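Local coordinates for protein putative hyaluronoglucosaminidase (Clostridium perfringens, PDB 6PWI) that probably acts as a family 84 glycoside hydrolase with hexosaminidase activity, this chain including the catalytic barrel domain and a family 20 domain 2-like region, at residues V59-L72 / F96-D108. Residues are numbered along the deposited sequence; the frame is centred on the assembly and turned at random.
Sequences VFEEGIDEATKNRL and FLIGINNSEGVVD
The carboxylate of E61 is gripped at both oxygens by I100, S103 and D108. Its chain is extended beyond CG (chi2 -166°), which carries the group past G99 to the start of helix 106-114. E61 OE1 accepts from I100 N at 3.0 Å and from S103 OG at 2.6 Å; the two donors come from opposite faces of the carboxylate plane. D108 N meets E61 OE2 nearly along its C-O axis, 2.7 Å from it. This OE2 lies by the helix N-terminus, which would probably favour the charged form of E61. S103 OG also accepts from G105 N in an ST turn, so a second-shell bond orients the hydroxyl.

Just before E61, strand 55-60 pairs in parallel with strand 94-100 through backbone hydrogen bonds V59 N to F96 O, I98 N to V59 O and E61 N to I98 O. On one sheet face V59 CG2 lies alongside L97 CD2, 3.5 Å away. On the other, I98 CB sits at the edge of the F60 ring, 4.1 Å from F60 CD1. I64 crosses I98 at about a right angle, I64 CD1 3.8 Å from I98 CG2. A carboxylate thus joins strand end to helix N-terminus within the mixed parallel and antiparallel sheet of the glycosyl hydrolase family 20 domain 2-like region.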
# COMPACT_ATOMS: atom_id res chain seq x y z
N VAL A 59 28.68 14.50 -4.33
CA VAL A 59 29.48 13.60 -5.14
C VAL A 59 28.63 12.39 -5.52
O VAL A 59 28.24 11.61 -4.66
CB VAL A 59 30.74 13.15 -4.37
CG1 VAL A 59 31.61 12.20 -5.18
CG2 VAL A 59 31.55 14.34 -3.87
N PHE A 60 28.34 12.25 -6.82
CA PHE A 60 27.67 11.06 -7.32
C PHE A 60 28.68 10.20 -8.08
O PHE A 60 29.39 10.69 -8.95
CB PHE A 60 26.59 11.41 -8.34
CG PHE A 60 25.49 12.33 -7.87
CD1 PHE A 60 24.60 11.94 -6.88
CD2 PHE A 60 25.31 13.57 -8.46
CE1 PHE A 60 23.58 12.79 -6.46
CE2 PHE A 60 24.28 14.41 -8.06
CZ PHE A 60 23.42 14.02 -7.06
N GLU A 61 28.70 8.90 -7.77
CA GLU A 61 29.44 7.96 -8.59
C GLU A 61 28.75 7.83 -9.94
O GLU A 61 27.61 8.25 -10.10
CB GLU A 61 29.47 6.59 -7.90
CG GLU A 61 30.41 6.55 -6.72
CD GLU A 61 30.70 5.13 -6.27
OE1 GLU A 61 30.09 4.20 -6.84
OE2 GLU A 61 31.53 4.96 -5.35
N GLU A 62 29.46 7.22 -10.90
CA GLU A 62 29.04 7.12 -12.29
C GLU A 62 27.84 6.19 -12.43
O GLU A 62 27.09 6.31 -13.40
CB GLU A 62 30.22 6.66 -13.15
CG GLU A 62 31.32 7.71 -13.28
CD GLU A 62 30.93 8.95 -14.06
OE1 GLU A 62 30.26 8.81 -15.10
OE2 GLU A 62 31.32 10.07 -13.64
N GLY A 63 27.66 5.27 -11.48
CA GLY A 63 26.59 4.28 -11.54
C GLY A 63 25.22 4.81 -11.10
O GLY A 63 24.22 4.13 -11.29
N ILE A 64 25.20 6.02 -10.52
CA ILE A 64 23.99 6.63 -9.98
C ILE A 64 23.20 7.28 -11.13
O ILE A 64 23.75 8.08 -11.88
CB ILE A 64 24.36 7.63 -8.87
CG1 ILE A 64 25.21 7.00 -7.75
CG2 ILE A 64 23.14 8.35 -8.32
CD1 ILE A 64 24.67 5.71 -7.17
N ASP A 65 21.91 6.92 -11.26
CA ASP A 65 21.10 7.34 -12.40
C ASP A 65 20.42 8.68 -12.11
O ASP A 65 20.51 9.19 -10.99
CB ASP A 65 20.13 6.25 -12.87
CG ASP A 65 18.98 5.92 -11.92
OD1 ASP A 65 18.67 6.75 -11.02
OD2 ASP A 65 18.38 4.83 -12.08
N GLU A 66 19.73 9.23 -13.12
CA GLU A 66 19.18 10.57 -13.03
C GLU A 66 18.10 10.64 -11.94
O GLU A 66 18.04 11.61 -11.19
CB GLU A 66 18.69 11.09 -14.38
CG GLU A 66 19.80 11.65 -15.26
CD GLU A 66 20.56 12.87 -14.75
OE1 GLU A 66 19.91 13.91 -14.46
OE2 GLU A 66 21.82 12.80 -14.66
N ALA A 67 17.26 9.60 -11.87
CA ALA A 67 16.18 9.55 -10.90
C ALA A 67 16.74 9.61 -9.48
O ALA A 67 16.15 10.24 -8.60
CB ALA A 67 15.33 8.32 -11.12
N THR A 68 17.90 8.99 -9.27
CA THR A 68 18.56 8.91 -7.98
C THR A 68 19.22 10.25 -7.63
O THR A 68 19.20 10.65 -6.47
CB THR A 68 19.47 7.67 -7.93
OG1 THR A 68 18.71 6.55 -8.40
CG2 THR A 68 20.00 7.35 -6.55
N LYS A 69 19.80 10.94 -8.62
CA LYS A 69 20.34 12.26 -8.37
C LYS A 69 19.22 13.21 -7.95
O LYS A 69 19.36 13.92 -6.95
CB LYS A 69 21.11 12.80 -9.58
CG LYS A 69 22.25 11.93 -10.09
CD LYS A 69 23.08 12.60 -11.17
CE LYS A 69 23.97 11.63 -11.92
NZ LYS A 69 25.05 12.31 -12.68
N ASN A 70 18.12 13.21 -8.70
CA ASN A 70 16.97 14.08 -8.46
C ASN A 70 16.41 13.86 -7.06
O ASN A 70 15.94 14.81 -6.42
CB ASN A 70 15.88 13.90 -9.52
CG ASN A 70 16.24 14.51 -10.86
OD1 ASN A 70 16.90 15.55 -10.91
ND2 ASN A 70 15.80 13.91 -11.94
N ARG A 71 16.46 12.61 -6.58
CA ARG A 71 15.99 12.28 -5.25
C ARG A 71 16.83 12.98 -4.18
O ARG A 71 16.28 13.43 -3.18
CB ARG A 71 15.92 10.76 -5.05
CG ARG A 71 15.17 10.33 -3.80
CD ARG A 71 13.73 10.80 -3.74
NE ARG A 71 12.89 9.73 -3.23
CZ ARG A 71 11.58 9.82 -3.03
NH1 ARG A 71 10.95 10.95 -3.29
NH2 ARG A 71 10.91 8.78 -2.57
N LEU A 72 18.15 13.07 -4.39
CA LEU A 72 18.99 13.75 -3.42
C LEU A 72 18.68 15.24 -3.44
O LEU A 72 18.64 15.88 -2.39
CB LEU A 72 20.48 13.49 -3.70
CG LEU A 72 21.42 14.18 -2.71
CD1 LEU A 72 21.46 13.46 -1.38
CD2 LEU A 72 22.82 14.31 -3.29
N PHE A 96 27.59 15.27 0.61
CA PHE A 96 26.70 14.17 0.30
C PHE A 96 27.35 13.28 -0.75
O PHE A 96 27.55 13.73 -1.88
CB PHE A 96 25.36 14.69 -0.22
CG PHE A 96 24.57 15.47 0.80
CD1 PHE A 96 23.57 14.86 1.54
CD2 PHE A 96 24.85 16.80 1.05
CE1 PHE A 96 22.85 15.56 2.49
CE2 PHE A 96 24.13 17.51 2.01
CZ PHE A 96 23.13 16.89 2.72
N LEU A 97 27.70 12.04 -0.38
CA LEU A 97 28.27 11.11 -1.35
C LEU A 97 27.28 9.98 -1.60
O LEU A 97 26.82 9.33 -0.65
CB LEU A 97 29.61 10.56 -0.85
CG LEU A 97 30.56 11.49 -0.10
CD1 LEU A 97 31.91 10.82 0.11
CD2 LEU A 97 30.75 12.83 -0.80
N ILE A 98 26.95 9.74 -2.87
CA ILE A 98 26.08 8.63 -3.24
C ILE A 98 26.87 7.67 -4.13
O ILE A 98 27.43 8.07 -5.15
CB ILE A 98 24.79 9.13 -3.93
CG1 ILE A 98 24.10 10.25 -3.14
CG2 ILE A 98 23.85 7.96 -4.19
CD1 ILE A 98 23.64 9.87 -1.75
N GLY A 99 26.88 6.39 -3.75
CA GLY A 99 27.71 5.43 -4.44
C GLY A 99 27.15 4.02 -4.40
O GLY A 99 26.19 3.75 -3.69
N ILE A 100 27.79 3.12 -5.16
CA ILE A 100 27.39 1.73 -5.27
C ILE A 100 28.52 0.86 -4.76
O ILE A 100 29.69 1.09 -5.06
CB ILE A 100 26.98 1.40 -6.71
CG1 ILE A 100 25.65 2.07 -7.07
CG2 ILE A 100 26.96 -0.11 -6.97
CD1 ILE A 100 25.42 2.20 -8.56
N ASN A 101 28.16 -0.16 -3.98
CA ASN A 101 29.10 -1.09 -3.38
C ASN A 101 29.87 -1.84 -4.47
O ASN A 101 29.28 -2.28 -5.46
CB ASN A 101 28.37 -2.05 -2.44
CG ASN A 101 29.27 -3.14 -1.92
OD1 ASN A 101 30.18 -2.87 -1.14
ND2 ASN A 101 29.03 -4.36 -2.38
N ASN A 102 31.20 -1.95 -4.27
CA ASN A 102 32.13 -2.66 -5.15
C ASN A 102 32.28 -1.99 -6.52
O ASN A 102 32.61 -2.67 -7.49
CB ASN A 102 31.77 -4.13 -5.35
CG ASN A 102 32.07 -5.00 -4.15
OD1 ASN A 102 32.71 -4.57 -3.20
ND2 ASN A 102 31.61 -6.24 -4.21
N SER A 103 32.06 -0.67 -6.60
CA SER A 103 32.23 0.05 -7.85
C SER A 103 33.68 0.51 -8.01
O SER A 103 34.13 0.79 -9.13
CB SER A 103 31.30 1.23 -7.93
OG SER A 103 31.74 2.25 -7.04
N GLU A 104 34.40 0.59 -6.88
CA GLU A 104 35.72 1.17 -6.74
C GLU A 104 35.70 2.63 -7.18
O GLU A 104 36.72 3.17 -7.60
CB GLU A 104 36.82 0.35 -7.42
CG GLU A 104 36.70 -1.12 -7.09
CD GLU A 104 38.00 -1.90 -7.11
OE1 GLU A 104 38.86 -1.63 -6.25
OE2 GLU A 104 38.14 -2.77 -7.98
N GLY A 105 34.51 3.23 -7.07
CA GLY A 105 34.33 4.67 -7.22
C GLY A 105 34.69 5.39 -5.93
O GLY A 105 35.02 4.77 -4.91
N VAL A 106 34.61 6.73 -5.99
CA VAL A 106 35.02 7.60 -4.90
C VAL A 106 34.28 7.21 -3.62
O VAL A 106 34.90 7.12 -2.55
CB VAL A 106 34.79 9.08 -5.27
CG1 VAL A 106 35.09 10.01 -4.11
CG2 VAL A 106 35.59 9.47 -6.51
N VAL A 107 32.97 6.95 -3.73
CA VAL A 107 32.15 6.71 -2.55
C VAL A 107 32.39 5.30 -2.03
O VAL A 107 32.43 5.09 -0.82
CB VAL A 107 30.66 6.99 -2.81
CG1 VAL A 107 29.84 6.80 -1.55
CG2 VAL A 107 30.43 8.37 -3.40
N ASP A 108 32.55 4.34 -2.95
CA ASP A 108 32.89 2.98 -2.56
C ASP A 108 34.20 3.01 -1.77
O ASP A 108 34.32 2.38 -0.73
CB ASP A 108 32.94 2.04 -3.76
CG ASP A 108 33.23 0.59 -3.40
OD1 ASP A 108 32.78 0.14 -2.32
OD2 ASP A 108 33.92 -0.09 -4.18